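Local coordinates for sensor protein (Shewanella sp. W3-18-1, PDB 3MYF) that probably relays phosphoryl groups between receiver domains of a multistep histidine-to-aspartate phosphorelay, as the histidine phosphotransfer (Hpt) domain of a hybrid sensor kinase, at residues 33-37 / 102-106; 47-53 / 82-88; 56-60 / 75-79. All coordinates share one frame; numbering follows the deposited sequence. Where two conformers were deposited one is given.

Contact 1 (33-37 / 102-106); sequences LPETV and LTKVE
Leu33 reaches from helix 19-46 to three residues of helix 92-116, and tracing it outward shows how one leucine can join two helices that stand well apart. Its CB lies 3.7 Å from Glu106 OE2, beside the carboxylate. At CG the chain forks. The CD1 branch comes to 3.8 Å from Val105 CG1, where the two side chains cross at about a right angle, and it also rests against the CG methylene of Glu106. The CD2 branch turns the other way and meets Leu102, CD2 to CD2, at 4.0 Å. Leu33 is thus held between an acidic side chain on one flank and an apolar surface on the other.

One helical turn further on, Val37 slides past Leu102 in the opposite direction, its CG2 sitting 3.9 Å from Leu102 CB. The same methyl lies 3.9 Å from Glu106 OE2. Glu106 can lie across both residues because its chain is extended beyond CG (chi2 172°), which carries the carboxylate over to the flank of helix 19-46. Its CG packs on Leu33, and OE2 itself rests against Leu33 CB, Val37 CG2 and, more loosely, Pro34 CG. Pro34, which has no N-H to give to the preceding turn, coincides with a kink in its helix.

Further in, Leu102 also touches Leu59 of helix 49-63 and Thr71 of helix 69-83, which links this pair to the other two long helices. The short segments run antiparallel at 172°, their axes 10.9 Å apart, and the side chains close that wide gap. Such packing of the first and last long helices is characteristic of the antiparallel four-helix bundle of Hpt domains.

Contact 2 (47-53 / 82-88); sequences NDQATML and LKRQTPV
Leu82 puts CD1 into the groove between Met52, a selenomethionine here, and Leu53, lying 3.7 Å from Met52 CG. Val88 completes this apolar centre: its CG2 packs against Met52 CB at 3.9 Å, and its CG1 approaches the terminal methyl CE. Toward the surface, the Leu53 and Lys83 side chains cross at about a right angle, with Leu53 CD1 4.1 Å from Lys83 CG.

The polar edge is built round Gln49. With its chain bent at chi2 (86°), the amide lies over Leu82 CD2 and grips the turn backbone at two points. NE2 gives a nearly straight bond to Thr86 O (2.8 Å, 176° at the hydrogen), approaching from well above that carbonyl's plane. OE1 accepts a weak bond from Val88 N at 3.1 Å. Together the two bonds should fix the rotation of the amide and pin the segment after the Schellman motif at Gln85. At the start of the facing helix, Asp48 is the N-cap, its OD1 accepting from Thr51 N while OD2 takes the Thr51 hydroxyl.

Met52 and Val88 continue inward to Leu44 of helix 19-46 and Ile95 of helix 92-116, so the contact closes one end of the bundle, where helix 49-63 begins and helix 69-83 ends.

Contact 3 (56-60 / 75-79); sequences IHKLH and CQEIE
His60 and Cys75 bring the backbones to 5.3 Å between their CA atoms, as the antiparallel segments cross at -150° with axes 9.4 Å apart. Cys75 fills the close end of this crossing: its CB meets His60 CB at 3.8 Å, and its SG rests 3.7 Å from Leu59 CG. A turn away, Ile56 points CG2 at the backbone between Cys75 and Glu79, and its side chain crosses that of Ile78 at about a right angle, where Ile56 CG1 meets Ile78 CG2.

The His60 ring lies with one face over the backbone at Cys75 and Gln76. Its edge carries the polar bond: ND1 donates to Glu79 OE1 at 2.7 Å, with the acceptor close to the ring plane. The Glu79 chain is fully extended from its helix (chi1 -177°), which brings the buried carboxylate across to the histidine, with the planes 73° apart.

Face packing and edge bonding together should fix the His60 ring and satisfy one oxygen of the buried Glu79. His57-Lys58-Leu59 fits the start of the usual Hpt signature, His-x-Leu-Lys-Gly, whose histidine accepts phosphate, with His60 replacing the usual lysine; His57 is probably the phosphoacceptor, and the His60-Glu79 bond lies beside it.

Overall arrangement
Three contacts here show how a helical bundle is assembled from nested closures: contact 3 lies inside the chain loop closed by contact 2, which in turn lies inside that of contact 1. Contacts 2 and 3 share helices 49-63 and 69-83, with centres 11 Å apart, and meet where Leu53 CD1 packs 4.1 Å from Glu79 CG. Leu59 joins contact 3 to contact 1, its CD2 lying 3.8 Å from Leu102 CD1. Contacts 1 and 2 do not touch, their centres being 20 Å apart. The probable phosphoacceptor His57 belongs to contact 3; its neighbour Lys58 forms a salt bridge with Asp31 of the second subunit.

Contact 1 (33-37 / 102-106)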
loop_
_atom_site.group_PDB
_atom_site.type_symbol
_atom_site.label_atom_id
_atom_site.label_comp_id
_atom_site.label_asym_id
_atom_site.label_seq_id
_atom_site.Cartn_x
_atom_site.Cartn_y
_atom_site.Cartn_z
ATOM N N LEU A 33 3.227 -2.265 -6.282
ATOM C CA LEU A 33 4.090 -1.933 -7.426
ATOM C C LEU A 33 3.691 -2.564 -8.781
ATOM O O LEU A 33 3.783 -1.888 -9.802
ATOM C CB LEU A 33 5.569 -2.181 -7.102
ATOM C CG LEU A 33 6.295 -1.056 -6.366
ATOM C CD1 LEU A 33 7.716 -1.496 -6.007
ATOM C CD2 LEU A 33 6.333 0.195 -7.238
ATOM N N PRO A 34 3.250 -3.845 -8.809
ATOM C CA PRO A 34 2.927 -4.343 -10.150
ATOM C C PRO A 34 1.798 -3.548 -10.843
ATOM O O PRO A 34 1.924 -3.254 -12.044
ATOM C CB PRO A 34 2.563 -5.810 -9.900
ATOM C CG PRO A 34 3.395 -6.157 -8.682
ATOM C CD PRO A 34 3.241 -4.946 -7.822
ATOM N N GLU A 35 0.761 -3.171 -10.080
ATOM C CA GLU A 35 -0.335 -2.338 -10.597
ATOM C C GLU A 35 0.125 -0.929 -10.986
ATOM O O GLU A 35 -0.333 -0.375 -11.993
ATOM C CB GLU A 35 -1.492 -2.275 -9.585
ATOM C CG GLU A 35 -2.593 -1.267 -9.902
ATOM C CD GLU A 35 -3.540 -1.729 -10.995
ATOM O OE1 GLU A 35 -3.203 -2.695 -11.717
ATOM O OE2 GLU A 35 -4.626 -1.121 -11.130
ATOM N N THR A 36 1.012 -0.340 -10.188
ATOM C CA THR A 36 1.580 0.969 -10.496
ATOM C C THR A 36 2.355 0.948 -11.810
ATOM O O THR A 36 2.178 1.850 -12.660
ATOM C CB THR A 36 2.479 1.464 -9.352
ATOM O OG1 THR A 36 1.667 1.722 -8.199
ATOM C CG2 THR A 36 3.214 2.759 -9.750
ATOM N N VAL A 37 3.204 -0.068 -11.977
ATOM C CA VAL A 37 3.988 -0.234 -13.212
ATOM C C VAL A 37 3.059 -0.345 -14.451
ATOM O O VAL A 37 3.288 0.341 -15.453
ATOM C CB VAL A 37 4.943 -1.467 -13.116
ATOM C CG1 VAL A 37 5.497 -1.871 -14.487
ATOM C CG2 VAL A 37 6.099 -1.201 -12.128
ATOM N N LEU A 102 11.769 0.961 -11.138
ATOM C CA LEU A 102 10.780 0.177 -10.380
ATOM C C LEU A 102 11.006 -1.329 -10.456
ATOM O O LEU A 102 10.766 -2.047 -9.478
ATOM C CB LEU A 102 9.356 0.538 -10.778
ATOM C CG LEU A 102 9.041 1.981 -10.406
ATOM C CD1 LEU A 102 7.595 2.320 -10.817
ATOM C CD2 LEU A 102 9.276 2.235 -8.912
ATOM N N THR A 103 11.495 -1.798 -11.602
ATOM C CA THR A 103 11.936 -3.177 -11.719
ATOM C C THR A 103 13.057 -3.497 -10.713
ATOM O O THR A 103 13.017 -4.537 -10.052
ATOM C CB THR A 103 12.362 -3.517 -13.167
ATOM O OG1 THR A 103 11.217 -3.443 -14.020
ATOM C CG2 THR A 103 12.925 -4.940 -13.250
ATOM N N LYS A 104 14.044 -2.608 -10.592
ATOM C CA LYS A 104 15.130 -2.795 -9.609
ATOM C C LYS A 104 14.634 -2.697 -8.163
ATOM O O LYS A 104 15.157 -3.372 -7.266
ATOM C CB LYS A 104 16.251 -1.774 -9.823
ATOM C CG LYS A 104 16.964 -1.875 -11.168
ATOM C CD LYS A 104 17.755 -0.601 -11.441
ATOM C CE LYS A 104 18.474 -0.686 -12.764
ATOM N NZ LYS A 104 19.018 0.636 -13.157
ATOM N N VAL A 105 13.662 -1.827 -7.932
ATOM C CA VAL A 105 13.061 -1.651 -6.593
ATOM C C VAL A 105 12.283 -2.903 -6.180
ATOM O O VAL A 105 12.387 -3.347 -5.026
ATOM C CB VAL A 105 12.158 -0.369 -6.514
ATOM C CG1 VAL A 105 11.284 -0.363 -5.239
ATOM C CG2 VAL A 105 13.024 0.901 -6.540
ATOM N N GLU A 106 11.522 -3.475 -7.116
ATOM C CA GLU A 106 10.773 -4.721 -6.863
ATOM C C GLU A 106 11.728 -5.831 -6.444
ATOM O O GLU A 106 11.450 -6.589 -5.502
ATOM C CB GLU A 106 9.973 -5.159 -8.093
ATOM C CG GLU A 106 8.713 -4.331 -8.357
ATOM C CD GLU A 106 8.044 -4.646 -9.691
ATOM O OE1 GLU A 106 8.710 -5.238 -10.568
ATOM O OE2 GLU A 106 6.850 -4.280 -9.874
#

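Contact 2 (47-53 / 82-88)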
loop_
_atom_site.group_PDB
_atom_site.type_symbol
_atom_site.label_atom_id
_atom_site.label_comp_id
_atom_site.label_asym_id
_atom_site.label_seq_id
_atom_site.Cartn_x
_atom_site.Cartn_y
_atom_site.Cartn_z
ATOM N N ASN A 47 -0.859 8.280 -23.822
ATOM C CA ASN A 47 -0.688 9.719 -23.606
ATOM C C ASN A 47 -1.802 10.261 -22.710
ATOM O O ASN A 47 -2.481 11.240 -23.033
ATOM C CB ASN A 47 -0.577 10.457 -24.953
ATOM C CG ASN A 47 0.781 10.259 -25.606
ATOM O OD1 ASN A 47 1.806 10.607 -25.027
ATOM N ND2 ASN A 47 0.795 9.698 -26.818
ATOM N N ASP A 48 -1.984 9.576 -21.586
ATOM C CA ASP A 48 -3.093 9.793 -20.662
ATOM C C ASP A 48 -2.605 10.634 -19.490
ATOM O O ASP A 48 -2.117 10.103 -18.481
ATOM C CB ASP A 48 -3.626 8.424 -20.188
ATOM C CG ASP A 48 -4.816 8.536 -19.227
ATOM O OD1 ASP A 48 -5.105 9.654 -18.742
ATOM O OD2 ASP A 48 -5.456 7.490 -18.943
ATOM N N GLN A 49 -2.729 11.958 -19.633
ATOM C CA GLN A 49 -2.172 12.913 -18.663
ATOM C C GLN A 49 -2.712 12.701 -17.230
ATOM O O GLN A 49 -1.931 12.602 -16.287
ATOM C CB GLN A 49 -2.414 14.362 -19.149
ATOM C CG GLN A 49 -1.620 15.448 -18.402
ATOM C CD GLN A 49 -0.232 15.676 -18.969
ATOM O OE1 GLN A 49 0.134 15.096 -19.986
ATOM N NE2 GLN A 49 0.541 16.550 -18.324
ATOM N N ALA A 50 -4.030 12.617 -17.063
ATOM C CA ALA A 50 -4.630 12.521 -15.712
ATOM C C ALA A 50 -4.248 11.241 -14.944
ATOM O O ALA A 50 -3.954 11.284 -13.755
ATOM C CB ALA A 50 -6.162 12.618 -15.790
ATOM N N THR A 51 -4.322 10.104 -15.627
ATOM C CA THR A 51 -3.960 8.817 -15.019
ATOM C C THR A 51 -2.482 8.797 -14.605
ATOM O O THR A 51 -2.123 8.290 -13.515
ATOM C CB THR A 51 -4.209 7.669 -15.983
ATOM O OG1 THR A 51 -5.612 7.604 -16.287
ATOM C CG2 THR A 51 -3.757 6.351 -15.366
HETATM N N MSE A 52 -1.624 9.320 -15.481
HETATM C CA MSE A 52 -0.196 9.412 -15.180
HETATM C C MSE A 52 0.046 10.228 -13.909
HETATM O O MSE A 52 0.766 9.787 -13.015
HETATM C CB MSE A 52 0.603 9.987 -16.358
HETATM C CG MSE A 52 2.105 9.970 -16.138
HETATM SE SE MSE A 52 2.839 8.161 -15.975
HETATM C CE MSE A 52 2.946 7.701 -17.898
ATOM N N LEU A 53 -0.563 11.404 -13.828
ATOM C CA LEU A 53 -0.432 12.262 -12.643
ATOM C C LEU A 53 -0.892 11.576 -11.360
ATOM O O LEU A 53 -0.133 11.524 -10.381
ATOM C CB LEU A 53 -1.182 13.585 -12.821
ATOM C CG LEU A 53 -1.214 14.598 -11.651
ATOM C CD1 LEU A 53 0.163 14.861 -10.994
ATOM C CD2 LEU A 53 -1.786 15.929 -12.139
ATOM N N LEU A 82 4.311 17.352 -14.655
ATOM C CA LEU A 82 2.899 17.115 -15.006
ATOM C C LEU A 82 1.995 18.198 -14.432
ATOM O O LEU A 82 1.017 18.597 -15.066
ATOM C CB LEU A 82 2.433 15.736 -14.535
ATOM C CG LEU A 82 2.995 14.538 -15.299
ATOM C CD1 LEU A 82 2.678 13.249 -14.527
ATOM C CD2 LEU A 82 2.433 14.495 -16.736
ATOM N N LYS A 83 2.328 18.670 -13.229
ATOM C CA LYS A 83 1.538 19.713 -12.575
ATOM C C LYS A 83 1.683 21.042 -13.315
ATOM O O LYS A 83 0.801 21.892 -13.212
ATOM C CB LYS A 83 1.907 19.878 -11.091
ATOM C CG LYS A 83 1.440 18.725 -10.187
ATOM C CD LYS A 83 1.370 19.101 -8.690
ATOM C CE LYS A 83 2.738 19.464 -8.095
ATOM N NZ LYS A 83 2.752 19.417 -6.597
ATOM N N ARG A 84 2.786 21.197 -14.061
ATOM C CA ARG A 84 2.996 22.348 -14.962
ATOM C C ARG A 84 2.413 22.122 -16.367
ATOM O O ARG A 84 2.551 22.970 -17.247
ATOM C CB ARG A 84 4.497 22.675 -15.088
ATOM C CG ARG A 84 5.205 22.934 -13.765
ATOM C CD ARG A 84 6.637 23.478 -13.952
ATOM N NE ARG A 84 7.552 22.558 -14.645
ATOM C CZ ARG A 84 8.362 21.682 -14.043
ATOM N NH1 ARG A 84 9.160 20.909 -14.772
ATOM N NH2 ARG A 84 8.379 21.570 -12.722
ATOM N N GLN A 85 1.777 20.973 -16.569
ATOM C CA GLN A 85 1.166 20.613 -17.854
ATOM C C GLN A 85 2.149 20.330 -18.980
ATOM O O GLN A 85 1.828 20.510 -20.164
ATOM C CB GLN A 85 0.085 21.617 -18.295
ATOM C CG GLN A 85 -1.189 21.567 -17.456
ATOM C CD GLN A 85 -1.919 20.212 -17.508
ATOM O OE1 GLN A 85 -2.883 19.993 -16.771
ATOM N NE2 GLN A 85 -1.464 19.308 -18.375
ATOM N N THR A 86 3.342 19.848 -18.635
ATOM C CA THR A 86 4.156 19.265 -19.692
ATOM C C THR A 86 3.514 17.946 -20.059
ATOM O O THR A 86 3.169 17.153 -19.169
ATOM C CB THR A 86 5.712 19.240 -19.458
ATOM O OG1 THR A 86 6.231 17.925 -19.663
ATOM C CG2 THR A 86 6.115 19.773 -18.120
ATOM N N PRO A 87 3.299 17.724 -21.369
ATOM C CA PRO A 87 2.620 16.513 -21.793
ATOM C C PRO A 87 3.478 15.287 -21.499
ATOM O O PRO A 87 4.711 15.396 -21.471
ATOM C CB PRO A 87 2.446 16.721 -23.306
ATOM C CG PRO A 87 3.573 17.600 -23.700
ATOM C CD PRO A 87 3.783 18.524 -22.511
ATOM N N VAL A 88 2.819 14.148 -21.278
ATOM C CA VAL A 88 3.465 12.867 -20.958
ATOM C C VAL A 88 4.575 12.536 -21.950
ATOM O O VAL A 88 5.655 12.074 -21.553
ATOM C CB VAL A 88 2.405 11.734 -20.899
ATOM C CG1 VAL A 88 3.028 10.298 -20.937
ATOM C CG2 VAL A 88 1.537 11.914 -19.677
#

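Contact 3 (56-60 / 75-79)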
loop_
_atom_site.group_PDB
_atom_site.type_symbol
_atom_site.label_atom_id
_atom_site.label_comp_id
_atom_site.label_asym_id
_atom_site.label_seq_id
_atom_site.Cartn_x
_atom_site.Cartn_y
_atom_site.Cartn_z
ATOM N N ILE A 56 1.522 8.659 -10.397
ATOM C CA ILE A 56 2.839 9.155 -9.988
ATOM C C ILE A 56 2.752 9.817 -8.610
ATOM O O ILE A 56 3.642 9.656 -7.780
ATOM C CB ILE A 56 3.462 10.142 -11.024
ATOM C CG1 ILE A 56 3.737 9.450 -12.367
ATOM C CG2 ILE A 56 4.724 10.815 -10.465
ATOM C CD1 ILE A 56 4.782 8.350 -12.318
ATOM N N HIS A 57 1.683 10.564 -8.388
ATOM C CA HIS A 57 1.461 11.223 -7.109
ATOM C C HIS A 57 1.427 10.246 -5.925
ATOM O O HIS A 57 2.040 10.507 -4.896
ATOM C CB HIS A 57 0.181 12.053 -7.147
ATOM C CG HIS A 57 -0.166 12.678 -5.831
ATOM N ND1 HIS A 57 -1.219 12.240 -5.055
ATOM C CD2 HIS A 57 0.419 13.683 -5.137
ATOM C CE1 HIS A 57 -1.279 12.963 -3.950
ATOM N NE2 HIS A 57 -0.304 13.853 -3.981
ATOM N N LYS A 58 0.724 9.128 -6.083
ATOM C CA LYS A 58 0.589 8.162 -4.993
ATOM C C LYS A 58 1.912 7.457 -4.762
ATOM O O LYS A 58 2.286 7.220 -3.622
ATOM C CB LYS A 58 -0.506 7.136 -5.288
ATOM C CG LYS A 58 -1.897 7.725 -5.302
ATOM C CD LYS A 58 -2.884 6.789 -5.956
ATOM C CE LYS A 58 -4.246 7.418 -5.926
ATOM N NZ LYS A 58 -5.314 6.470 -6.288
ATOM N N LEU A 59 2.612 7.139 -5.850
ATOM C CA LEU A 59 3.950 6.546 -5.769
ATOM C C LEU A 59 4.933 7.484 -5.089
ATOM O O LEU A 59 5.768 7.044 -4.276
ATOM C CB LEU A 59 4.469 6.165 -7.153
ATOM C CG LEU A 59 5.806 5.434 -7.231
ATOM C CD1 LEU A 59 5.837 4.210 -6.303
ATOM C CD2 LEU A 59 6.125 5.045 -8.661
ATOM N N HIS A 60 4.842 8.768 -5.436
ATOM C CA HIS A 60 5.695 9.804 -4.824
ATOM C C HIS A 60 5.520 9.789 -3.304
ATOM O O HIS A 60 6.513 9.801 -2.558
ATOM C CB HIS A 60 5.342 11.193 -5.387
ATOM C CG HIS A 60 6.337 12.269 -5.050
ATOM N ND1 HIS A 60 6.114 13.603 -5.326
ATOM C CD2 HIS A 60 7.552 12.210 -4.454
ATOM C CE1 HIS A 60 7.152 14.317 -4.924
ATOM N NE2 HIS A 60 8.041 13.495 -4.395
ATOM N N CYS A 75 10.033 10.552 -9.305
ATOM C CA CYS A 75 8.620 10.906 -9.057
ATOM C C CYS A 75 8.456 12.407 -8.837
ATOM O O CYS A 75 7.503 12.995 -9.329
ATOM C CB CYS A 75 8.015 10.119 -7.890
ATOM S SG CYS A 75 7.696 8.396 -8.275
ATOM N N GLN A 76 9.402 13.022 -8.126
ATOM C CA GLN A 76 9.359 14.468 -7.906
ATOM C C GLN A 76 9.431 15.250 -9.239
ATOM O O GLN A 76 8.609 16.135 -9.460
ATOM C CB GLN A 76 10.464 14.921 -6.944
ATOM C CG GLN A 76 10.284 16.328 -6.367
ATOM C CD GLN A 76 10.654 17.450 -7.335
ATOM O OE1 GLN A 76 11.561 17.314 -8.175
ATOM N NE2 GLN A 76 9.955 18.581 -7.210
ATOM N N GLU A 77 10.409 14.922 -10.091
ATOM C CA GLU A 77 10.593 15.609 -11.391
ATOM C C GLU A 77 9.351 15.429 -12.273
ATOM O O GLU A 77 8.850 16.396 -12.879
ATOM C CB GLU A 77 11.787 15.025 -12.148
ATOM C CG GLU A 77 13.172 15.194 -11.532
ATOM C CD GLU A 77 14.189 14.269 -12.196
ATOM O OE1 GLU A 77 15.373 14.326 -11.818
ATOM O OE2 GLU A 77 13.796 13.466 -13.090
ATOM N N ILE A 78 8.860 14.192 -12.330
ATOM C CA ILE A 78 7.724 13.843 -13.183
ATOM C C ILE A 78 6.452 14.526 -12.673
ATOM O O ILE A 78 5.775 15.224 -13.444
ATOM C CB ILE A 78 7.534 12.301 -13.334
ATOM C CG1 ILE A 78 8.728 11.687 -14.091
ATOM C CG2 ILE A 78 6.240 11.993 -14.094
ATOM C CD1 ILE A 78 8.886 10.160 -13.966
ATOM N N GLU A 79 6.141 14.348 -11.387
ATOM C CA GLU A 79 4.972 15.000 -10.791
ATOM C C GLU A 79 4.981 16.511 -10.969
ATOM O O GLU A 79 3.983 17.060 -11.423
ATOM C CB GLU A 79 4.784 14.653 -9.306
ATOM C CG GLU A 79 3.518 15.265 -8.702
ATOM C CD GLU A 79 3.116 14.683 -7.364
ATOM O OE1 GLU A 79 3.847 13.827 -6.815
ATOM O OE2 GLU A 79 2.039 15.073 -6.871
#